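Local coordinates for protein putative Ribokinase II (Escherichia coli, PDB 3K9E) that probably phosphorylates a sugar or related substrate with ATP, as a ribokinase-like kinase of the pfkB carbohydrate kinase family, at residues E15-K20 and A94-H99; V47-V52 and A74-D79; S84-E89 and N112-K117. All coordinates share one frame; numbering follows the deposited sequence.

Interaction 1 (E15-K20 and A94-H99)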
loop_
_atom_site.group_PDB
_atom_site.type_symbol
_atom_site.label_atom_id
_atom_site.label_comp_id
_atom_site.label_asym_id
_atom_site.label_seq_id
_atom_site.Cartn_x
_atom_site.Cartn_y
_atom_site.Cartn_z
ATOM N N GLU B 15 -6.750 8.114 1.577
ATOM C CA GLU B 15 -7.217 7.899 0.223
ATOM C C GLU B 15 -6.436 8.822 -0.715
ATOM O O GLU B 15 -6.187 9.982 -0.389
ATOM C CB GLU B 15 -8.719 8.187 0.113
ATOM C CG GLU B 15 -9.330 7.642 -1.172
ATOM C CD GLU B 15 -10.839 7.830 -1.258
ATOM O OE1 GLU B 15 -11.289 8.933 -1.646
ATOM O OE2 GLU B 15 -11.577 6.874 -0.937
ATOM N N ILE B 16 -6.024 8.276 -1.856
ATOM C CA ILE B 16 -5.303 9.023 -2.887
ATOM C C ILE B 16 -6.266 8.996 -4.067
ATOM O O ILE B 16 -6.597 7.927 -4.583
ATOM C CB ILE B 16 -3.981 8.325 -3.276
ATOM C CG1 ILE B 16 -2.993 8.402 -2.113
ATOM C CG2 ILE B 16 -3.389 8.972 -4.509
ATOM C CD1 ILE B 16 -3.390 7.572 -0.927
HETATM N N MSE B 17 -6.716 10.167 -4.492
HETATM C CA MSE B 17 -7.702 10.246 -5.568
HETATM C C MSE B 17 -7.188 10.695 -6.919
HETATM O O MSE B 17 -6.391 11.627 -7.009
HETATM C CB MSE B 17 -8.827 11.195 -5.155
HETATM C CG MSE B 17 -9.507 10.846 -3.844
HETATM SE SE MSE B 17 -10.811 12.201 -3.360
HETATM C CE MSE B 17 -10.325 12.414 -1.516
ATOM N N ALA B 18 -7.662 10.038 -7.972
ATOM C CA ALA B 18 -7.274 10.414 -9.325
ATOM C C ALA B 18 -7.754 11.847 -9.516
ATOM O O ALA B 18 -8.839 12.212 -9.052
ATOM C CB ALA B 18 -7.941 9.503 -10.335
ATOM N N SER B 19 -6.949 12.662 -10.189
ATOM C CA SER B 19 -7.303 14.061 -10.412
ATOM C C SER B 19 -8.282 14.272 -11.559
ATOM O O SER B 19 -8.981 15.285 -11.598
ATOM C CB SER B 19 -6.044 14.891 -10.663
ATOM O OG SER B 19 -5.329 14.390 -11.773
ATOM N N LYS B 20 -8.338 13.324 -12.486
ATOM C CA LYS B 20 -9.240 13.447 -13.626
ATOM C C LYS B 20 -10.140 12.236 -13.787
ATOM O O LYS B 20 -9.744 11.111 -13.474
ATOM C CB LYS B 20 -8.445 13.630 -14.921
ATOM C CG LYS B 20 -7.466 14.785 -14.900
ATOM C CD LYS B 20 -6.902 15.028 -16.285
ATOM C CE LYS B 20 -5.760 16.037 -16.246
ATOM N NZ LYS B 20 -4.602 15.520 -15.454
ATOM N N ALA B 94 -5.880 3.562 -0.096
ATOM C CA ALA B 94 -6.819 3.235 -1.159
ATOM C C ALA B 94 -6.679 4.266 -2.280
ATOM O O ALA B 94 -6.717 5.467 -2.037
ATOM C CB ALA B 94 -8.253 3.232 -0.614
ATOM N N PHE B 95 -6.478 3.782 -3.497
ATOM C CA PHE B 95 -6.376 4.644 -4.668
ATOM C C PHE B 95 -7.741 4.547 -5.327
ATOM O O PHE B 95 -8.290 3.453 -5.453
ATOM C CB PHE B 95 -5.318 4.124 -5.644
ATOM C CG PHE B 95 -3.915 4.449 -5.249
ATOM C CD1 PHE B 95 -3.303 5.613 -5.710
ATOM C CD2 PHE B 95 -3.200 3.598 -4.413
ATOM C CE1 PHE B 95 -2.004 5.926 -5.350
ATOM C CE2 PHE B 95 -1.890 3.902 -4.043
ATOM C CZ PHE B 95 -1.292 5.074 -4.515
ATOM N N VAL B 96 -8.296 5.674 -5.743
ATOM C CA VAL B 96 -9.601 5.629 -6.385
ATOM C C VAL B 96 -9.677 6.478 -7.654
ATOM O O VAL B 96 -9.090 7.556 -7.735
ATOM C CB VAL B 96 -10.728 6.088 -5.409
ATOM C CG1 VAL B 96 -10.476 7.514 -4.951
ATOM C CG2 VAL B 96 -12.081 5.990 -6.093
ATOM N N THR B 97 -10.376 5.953 -8.657
ATOM C CA THR B 97 -10.587 6.681 -9.897
ATOM C C THR B 97 -12.066 6.715 -10.193
ATOM O O THR B 97 -12.836 5.911 -9.666
ATOM C CB THR B 97 -9.946 6.048 -11.133
ATOM O OG1 THR B 97 -8.710 5.413 -10.793
ATOM C CG2 THR B 97 -9.693 7.149 -12.159
ATOM N N TYR B 98 -12.440 7.630 -11.079
ATOM C CA TYR B 98 -13.825 7.826 -11.493
ATOM C C TYR B 98 -14.073 7.520 -12.970
ATOM O O TYR B 98 -13.307 7.956 -13.821
ATOM C CB TYR B 98 -14.211 9.275 -11.246
ATOM C CG TYR B 98 -14.550 9.591 -9.822
ATOM C CD1 TYR B 98 -15.876 9.774 -9.437
ATOM C CD2 TYR B 98 -13.551 9.734 -8.858
ATOM C CE1 TYR B 98 -16.207 10.100 -8.128
ATOM C CE2 TYR B 98 -13.870 10.059 -7.539
ATOM C CZ TYR B 98 -15.204 10.243 -7.185
ATOM O OH TYR B 98 -15.541 10.586 -5.896
ATOM N N HIS B 99 -15.149 6.789 -13.255
ATOM C CA HIS B 99 -15.540 6.466 -14.622
ATOM C C HIS B 99 -16.584 7.513 -15.031
ATOM O O HIS B 99 -17.196 8.149 -14.161
ATOM C CB HIS B 99 -16.172 5.057 -14.700
ATOM C CG HIS B 99 -15.211 3.941 -14.408
ATOM N ND1 HIS B 99 -14.165 3.623 -15.250
ATOM C CD2 HIS B 99 -15.155 3.049 -13.387
ATOM C CE1 HIS B 99 -13.509 2.578 -14.767
ATOM N NE2 HIS B 99 -14.092 2.208 -13.637
#

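Interaction 2 (V47-V52 and A74-D79)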
loop_
_atom_site.group_PDB
_atom_site.type_symbol
_atom_site.label_atom_id
_atom_site.label_comp_id
_atom_site.label_asym_id
_atom_site.label_seq_id
_atom_site.Cartn_x
_atom_site.Cartn_y
_atom_site.Cartn_z
ATOM N N VAL B 47 -19.377 12.268 14.359
ATOM C CA VAL B 47 -19.834 12.302 15.741
ATOM C C VAL B 47 -19.152 13.426 16.500
ATOM O O VAL B 47 -19.808 14.189 17.204
ATOM C CB VAL B 47 -19.540 10.987 16.486
ATOM C CG1 VAL B 47 -19.967 11.118 17.939
ATOM C CG2 VAL B 47 -20.278 9.831 15.829
ATOM N N THR B 48 -17.838 13.546 16.358
ATOM C CA THR B 48 -17.148 14.599 17.090
ATOM C C THR B 48 -17.504 15.995 16.599
ATOM O O THR B 48 -17.575 16.928 17.387
ATOM C CB THR B 48 -15.613 14.442 17.060
ATOM O OG1 THR B 48 -15.060 15.234 18.115
ATOM C CG2 THR B 48 -15.022 14.915 15.720
ATOM N N ARG B 49 -17.757 16.142 15.306
ATOM C CA ARG B 49 -18.095 17.458 14.793
ATOM C C ARG B 49 -19.477 17.905 15.257
ATOM O O ARG B 49 -19.821 19.090 15.171
ATOM C CB ARG B 49 -17.987 17.465 13.275
ATOM C CG ARG B 49 -16.574 17.183 12.826
ATOM C CD ARG B 49 -16.311 17.826 11.515
ATOM N NE ARG B 49 -16.270 19.275 11.643
ATOM C CZ ARG B 49 -16.751 20.103 10.729
ATOM N NH1 ARG B 49 -17.314 19.612 9.632
ATOM N NH2 ARG B 49 -16.650 21.412 10.897
ATOM N N LEU B 50 -20.268 16.955 15.751
ATOM C CA LEU B 50 -21.586 17.276 16.277
ATOM C C LEU B 50 -21.472 17.564 17.785
ATOM O O LEU B 50 -22.468 17.805 18.463
ATOM C CB LEU B 50 -22.570 16.137 15.981
ATOM C CG LEU B 50 -22.876 16.078 14.473
ATOM C CD1 LEU B 50 -23.795 14.898 14.150
ATOM C CD2 LEU B 50 -23.500 17.407 14.024
ATOM N N GLY B 51 -20.243 17.549 18.295
ATOM C CA GLY B 51 -19.996 17.866 19.696
ATOM C C GLY B 51 -20.104 16.739 20.705
ATOM O O GLY B 51 -20.028 16.975 21.914
ATOM N N VAL B 52 -20.276 15.516 20.221
ATOM C CA VAL B 52 -20.423 14.371 21.101
ATOM C C VAL B 52 -19.080 13.716 21.379
ATOM O O VAL B 52 -18.431 13.225 20.463
ATOM C CB VAL B 52 -21.388 13.322 20.480
ATOM C CG1 VAL B 52 -21.458 12.074 21.361
ATOM C CG2 VAL B 52 -22.767 13.925 20.324
ATOM N N ALA B 74 -7.767 13.956 16.115
ATOM C CA ALA B 74 -7.457 14.646 17.370
ATOM C C ALA B 74 -7.884 16.100 17.321
ATOM O O ALA B 74 -8.518 16.597 18.248
ATOM C CB ALA B 74 -5.964 14.555 17.673
ATOM N N ALA B 75 -7.546 16.784 16.236
ATOM C CA ALA B 75 -7.913 18.189 16.098
ATOM C C ALA B 75 -9.431 18.375 16.116
ATOM O O ALA B 75 -9.942 19.362 16.660
ATOM C CB ALA B 75 -7.332 18.758 14.803
ATOM N N ASP B 76 -10.155 17.427 15.528
ATOM C CA ASP B 76 -11.607 17.520 15.487
ATOM C C ASP B 76 -12.260 17.196 16.837
ATOM O O ASP B 76 -13.476 17.333 17.000
ATOM C CB ASP B 76 -12.158 16.622 14.376
ATOM C CG ASP B 76 -11.990 17.238 12.991
ATOM O OD1 ASP B 76 -11.617 18.429 12.908
ATOM O OD2 ASP B 76 -12.245 16.545 11.981
ATOM N N GLY B 77 -11.452 16.773 17.806
ATOM C CA GLY B 77 -11.984 16.476 19.130
ATOM C C GLY B 77 -12.076 15.011 19.517
ATOM O O GLY B 77 -12.475 14.685 20.633
ATOM N N VAL B 78 -11.708 14.120 18.603
ATOM C CA VAL B 78 -11.777 12.687 18.885
ATOM C C VAL B 78 -10.707 12.232 19.876
ATOM O O VAL B 78 -9.576 12.713 19.851
ATOM C CB VAL B 78 -11.615 11.847 17.585
ATOM C CG1 VAL B 78 -11.747 10.359 17.907
ATOM C CG2 VAL B 78 -12.647 12.268 16.551
ATOM N N ASP B 79 -11.084 11.318 20.763
ATOM C CA ASP B 79 -10.153 10.741 21.730
ATOM C C ASP B 79 -9.384 9.720 20.887
ATOM O O ASP B 79 -9.937 8.678 20.506
ATOM C CB ASP B 79 -10.931 10.025 22.840
ATOM C CG ASP B 79 -10.023 9.356 23.865
ATOM O OD1 ASP B 79 -8.819 9.141 23.588
ATOM O OD2 ASP B 79 -10.532 9.028 24.957
#

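Interaction 3 (S84-E89 and N112-K117)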
loop_
_atom_site.group_PDB
_atom_site.type_symbol
_atom_site.label_atom_id
_atom_site.label_comp_id
_atom_site.label_asym_id
_atom_site.label_seq_id
_atom_site.Cartn_x
_atom_site.Cartn_y
_atom_site.Cartn_z
ATOM N N SER B 84 -3.553 2.538 17.988
ATOM C CA SER B 84 -2.218 2.011 18.209
ATOM C C SER B 84 -1.380 2.246 16.959
ATOM O O SER B 84 -1.897 2.192 15.843
ATOM C CB SER B 84 -2.296 0.513 18.514
ATOM O OG SER B 84 -3.230 0.258 19.552
ATOM N N VAL B 85 -0.095 2.528 17.148
ATOM C CA VAL B 85 0.810 2.743 16.023
ATOM C C VAL B 85 1.683 1.492 15.888
ATOM O O VAL B 85 2.326 1.072 16.846
ATOM C CB VAL B 85 1.713 3.987 16.250
ATOM C CG1 VAL B 85 2.613 4.213 15.041
ATOM C CG2 VAL B 85 0.850 5.218 16.493
ATOM N N LEU B 86 1.686 0.889 14.701
ATOM C CA LEU B 86 2.468 -0.319 14.453
ATOM C C LEU B 86 3.680 -0.017 13.574
ATOM O O LEU B 86 3.554 0.196 12.368
ATOM C CB LEU B 86 1.588 -1.379 13.787
ATOM C CG LEU B 86 0.283 -1.704 14.520
ATOM C CD1 LEU B 86 -0.478 -2.777 13.758
ATOM C CD2 LEU B 86 0.581 -2.177 15.936
ATOM N N PRO B 87 4.880 -0.003 14.171
ATOM C CA PRO B 87 6.117 0.278 13.434
ATOM C C PRO B 87 6.372 -0.645 12.243
ATOM O O PRO B 87 6.756 -0.184 11.169
ATOM C CB PRO B 87 7.194 0.138 14.504
ATOM C CG PRO B 87 6.476 0.520 15.754
ATOM C CD PRO B 87 5.162 -0.200 15.601
ATOM N N LEU B 88 6.148 -1.942 12.434
ATOM C CA LEU B 88 6.385 -2.928 11.377
ATOM C C LEU B 88 5.272 -3.084 10.345
ATOM O O LEU B 88 5.227 -4.092 9.629
ATOM C CB LEU B 88 6.672 -4.294 11.998
ATOM C CG LEU B 88 7.851 -4.352 12.967
ATOM C CD1 LEU B 88 8.012 -5.776 13.464
ATOM C CD2 LEU B 88 9.116 -3.868 12.272
ATOM N N GLU B 89 4.386 -2.093 10.264
ATOM C CA GLU B 89 3.271 -2.138 9.322
ATOM C C GLU B 89 3.094 -0.804 8.603
ATOM O O GLU B 89 3.507 0.242 9.103
ATOM C CB GLU B 89 1.975 -2.492 10.060
ATOM C CG GLU B 89 1.953 -3.876 10.688
ATOM C CD GLU B 89 1.984 -4.988 9.654
ATOM O OE1 GLU B 89 1.109 -4.997 8.755
ATOM O OE2 GLU B 89 2.874 -5.863 9.741
ATOM N N ASN B 112 -3.990 -6.443 4.341
ATOM C CA ASN B 112 -2.604 -6.798 4.618
ATOM C C ASN B 112 -1.790 -5.597 5.050
ATOM O O ASN B 112 -0.574 -5.556 4.850
ATOM C CB ASN B 112 -1.948 -7.431 3.386
ATOM C CG ASN B 112 -2.709 -8.634 2.879
ATOM O OD1 ASN B 112 -3.045 -9.526 3.645
ATOM N ND2 ASN B 112 -2.990 -8.662 1.581
ATOM N N ALA B 113 -2.459 -4.611 5.632
ATOM C CA ALA B 113 -1.781 -3.413 6.106
ATOM C C ALA B 113 -2.052 -3.278 7.604
ATOM O O ALA B 113 -2.678 -4.152 8.208
ATOM C CB ALA B 113 -2.291 -2.190 5.352
ATOM N N ALA B 114 -1.583 -2.192 8.205
ATOM C CA ALA B 114 -1.791 -1.978 9.633
ATOM C C ALA B 114 -3.218 -2.304 10.079
ATOM O O ALA B 114 -3.409 -2.979 11.090
ATOM C CB ALA B 114 -1.436 -0.546 10.004
ATOM N N CYS B 115 -4.211 -1.846 9.317
ATOM C CA CYS B 115 -5.620 -2.081 9.650
ATOM C C CYS B 115 -5.929 -3.535 9.974
ATOM O O CYS B 115 -6.511 -3.834 11.014
ATOM C CB CYS B 115 -6.543 -1.679 8.495
ATOM S SG CYS B 115 -5.922 -0.440 7.390
ATOM N N GLY B 116 -5.565 -4.429 9.055
ATOM C CA GLY B 116 -5.826 -5.847 9.238
ATOM C C GLY B 116 -5.015 -6.485 10.349
ATOM O O GLY B 116 -5.051 -7.705 10.527
ATOM N N LYS B 117 -4.283 -5.659 11.095
ATOM C CA LYS B 117 -3.456 -6.134 12.201
ATOM C C LYS B 117 -4.226 -6.051 13.519
ATOM O O LYS B 117 -3.946 -6.785 14.464
ATOM C CB LYS B 117 -2.192 -5.283 12.310
ATOM C CG LYS B 117 -0.906 -6.063 12.526
ATOM C CD LYS B 117 -0.261 -6.464 11.203
ATOM C CE LYS B 117 -1.019 -7.571 10.490
ATOM N NZ LYS B 117 -0.879 -8.877 11.189
HETATM O O HOH W 1 0.607 -7.404 7.371
#

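Interaction 1 (E15-K20 and A94-H99)
Ile16 and Phe95 are bridged partners in parallel strands, and their side chains lie next to each other on one face of the sheet. Ile16 CG2 touches Phe95 CE1 at 3.5 Å. Ile16 CG1 sits over one face of the same ring. Ile16 CG1 lies beside the backbone N (chi1 -69°), which leaves CG2 trans to that N and sets CB and CG2 beside the ring carbons CD1 and CE1.

Val96 works on the other face, together with Glu15 and Met17. Its CG1 methyl stands between the backbone N and the carbonyl carbon (chi1 60°). From there it meets Met17 CG at 3.6 Å and Glu15 OE1 at 3.7 Å. Met17 is a selenomethionine; its CG makes this touch, while the selenium end turns off from Val96. At the downstream end, Ala18 CB packs closely on Thr97 CG2, at 3.5 Å.

The backbones fix this register. Ile16 N donates to Ala94 O at 2.9 Å, and Val96 N returns a bond to Ile16 O at 3.1 Å. Ala18 N then donates to Val96 O at 2.9 Å. A CA-H...O contact adds to them, with Phe95 CA 3.3 Å from Ile16 O. The two short strand segments run parallel within 22°.

Further out, Trp31 meets the Phe95 ring edge-to-face, and so does Phe65 of the second subunit. Ile16 also packs on Phe95 of the second subunit. This face therefore lies at the dimer contact, consistent with the lid sheet through which ribokinase relatives often pair. Pro296 touches Glu15 and Met17 on the other face. Strands 13-18 and 92-98 are the two inner strands of the small four-stranded sheet. Strand 29-37 runs antiparallel beside the first, and strand 104-109 antiparallel beside the second.

Interaction 2 (V47-V52 and A74-D79)
Thr48 carries its OG1 trans to the backbone N (chi1 -162°), which aims the hydroxyl at the carbonyl of Asp76. The same rotation puts Thr48 CG2 between its backbone N and carbonyl carbon, facing the other segment. Thr48 OG1 donates to Asp76 O at 2.9 Å. The hydroxyl approaches from above the carbonyl plane, 41° out of it, and not along a lone pair. Thr48 CG2 rests on Asp76 CB at 3.6 Å and on Val78 CG2 at 3.7 Å. The side chains of Thr48 and Asp76 cross at about a right angle.

Gly77 follows Asp76 with positive phi. Its backbone angles alone call for glycine, since a CB would press on Asp76 O. That CB would also come within 2.7 Å of Thr48 OG1. Arg49 is a more distant neighbour. Its NE is 4.9 Å from Asp76 OD2, too far for a salt bridge, and its NH1 is hydrogen-bonded to Thr300 OG1. Asp45 OD1 lies near Asp76 OD2, and this like charge may raise the proton affinity of either group.

Both segments are helix ends closed by Schellman motifs, at Gly51 and at Gly77. The contact joins the C-terminal ends of helices 39-49 and 64-75. Helix 64-75 is the connection of a beta-alpha-beta crossover between parallel strands 54-61 and 83-86, as expected in the alpha/beta fold of the ribokinase family.

Interaction 3 (S84-E89 and N112-K117)
Leu86 and Glu89 are the ends of a type I beta turn, and both face the loop 112-117 with its short 3-10 segment at 115-117. The turn follows strand 83-86, an outer strand of the large sheet. The turn's closing bond runs from Glu89 N to Leu86 O at 3.2 Å.

The apolar contacts come first. Glu89 CB lies against Ala114 CB at 3.9 Å. The Leu86 CD1 methyl comes near Ala114 CB, at 4.5 Å. Leu86 CD1 also meets Lys117 CB and CG, but this contact is doubtful, because the modelled Lys117 side chain is too close to Glu89 and to Ala114 O.

Backbone bonds tie each side to its surroundings. Ser84 pairs by its backbone with Ser58 and Val60, and Leu86 with Val60, on the adjacent strand 54-61. Ala114 pairs in the same way with Ala90. Asn112 of the second subunit packs on Glu89, so the contact borders the dimer interface.

The polar part is carried by water. No salt bridge is formed in the model between Glu89 and Lys117, and the end of Lys117 is too uncertain to carry more. The Glu89 chain bends at chi2 (-66°), bringing its carboxylate round to the loop, where a water links it to Asn112 O. With an alanine in place of Glu89, this water would probably lose its stronger acceptor, Glu89 OE1, and keep only the weak bond to Asn112 O. The water donates to Glu89 OE1 at 2.8 Å, and more weakly to Asn112 O at 3.3 Å.

In the fold
The three contacts sit in different parts of one kinase chain, and none touches another. Interaction 1 is in the small sheet. Interactions 2 and 3 belong to the larger alpha/beta part, joined in sequence by helix 64-75 and strand 83-86. Centres of interactions 1 and 2 are about 27 Å apart, and those of 1 and 3 about 23 Å. Interactions 2 and 3 come within about 9 Å at their nearest atoms. Interactions 1 and 3 both touch the second subunit, whereas interaction 2 does not. In ribokinase relatives the small sheet covers the sugar site, so interaction 1 probably belongs to the lid over that site.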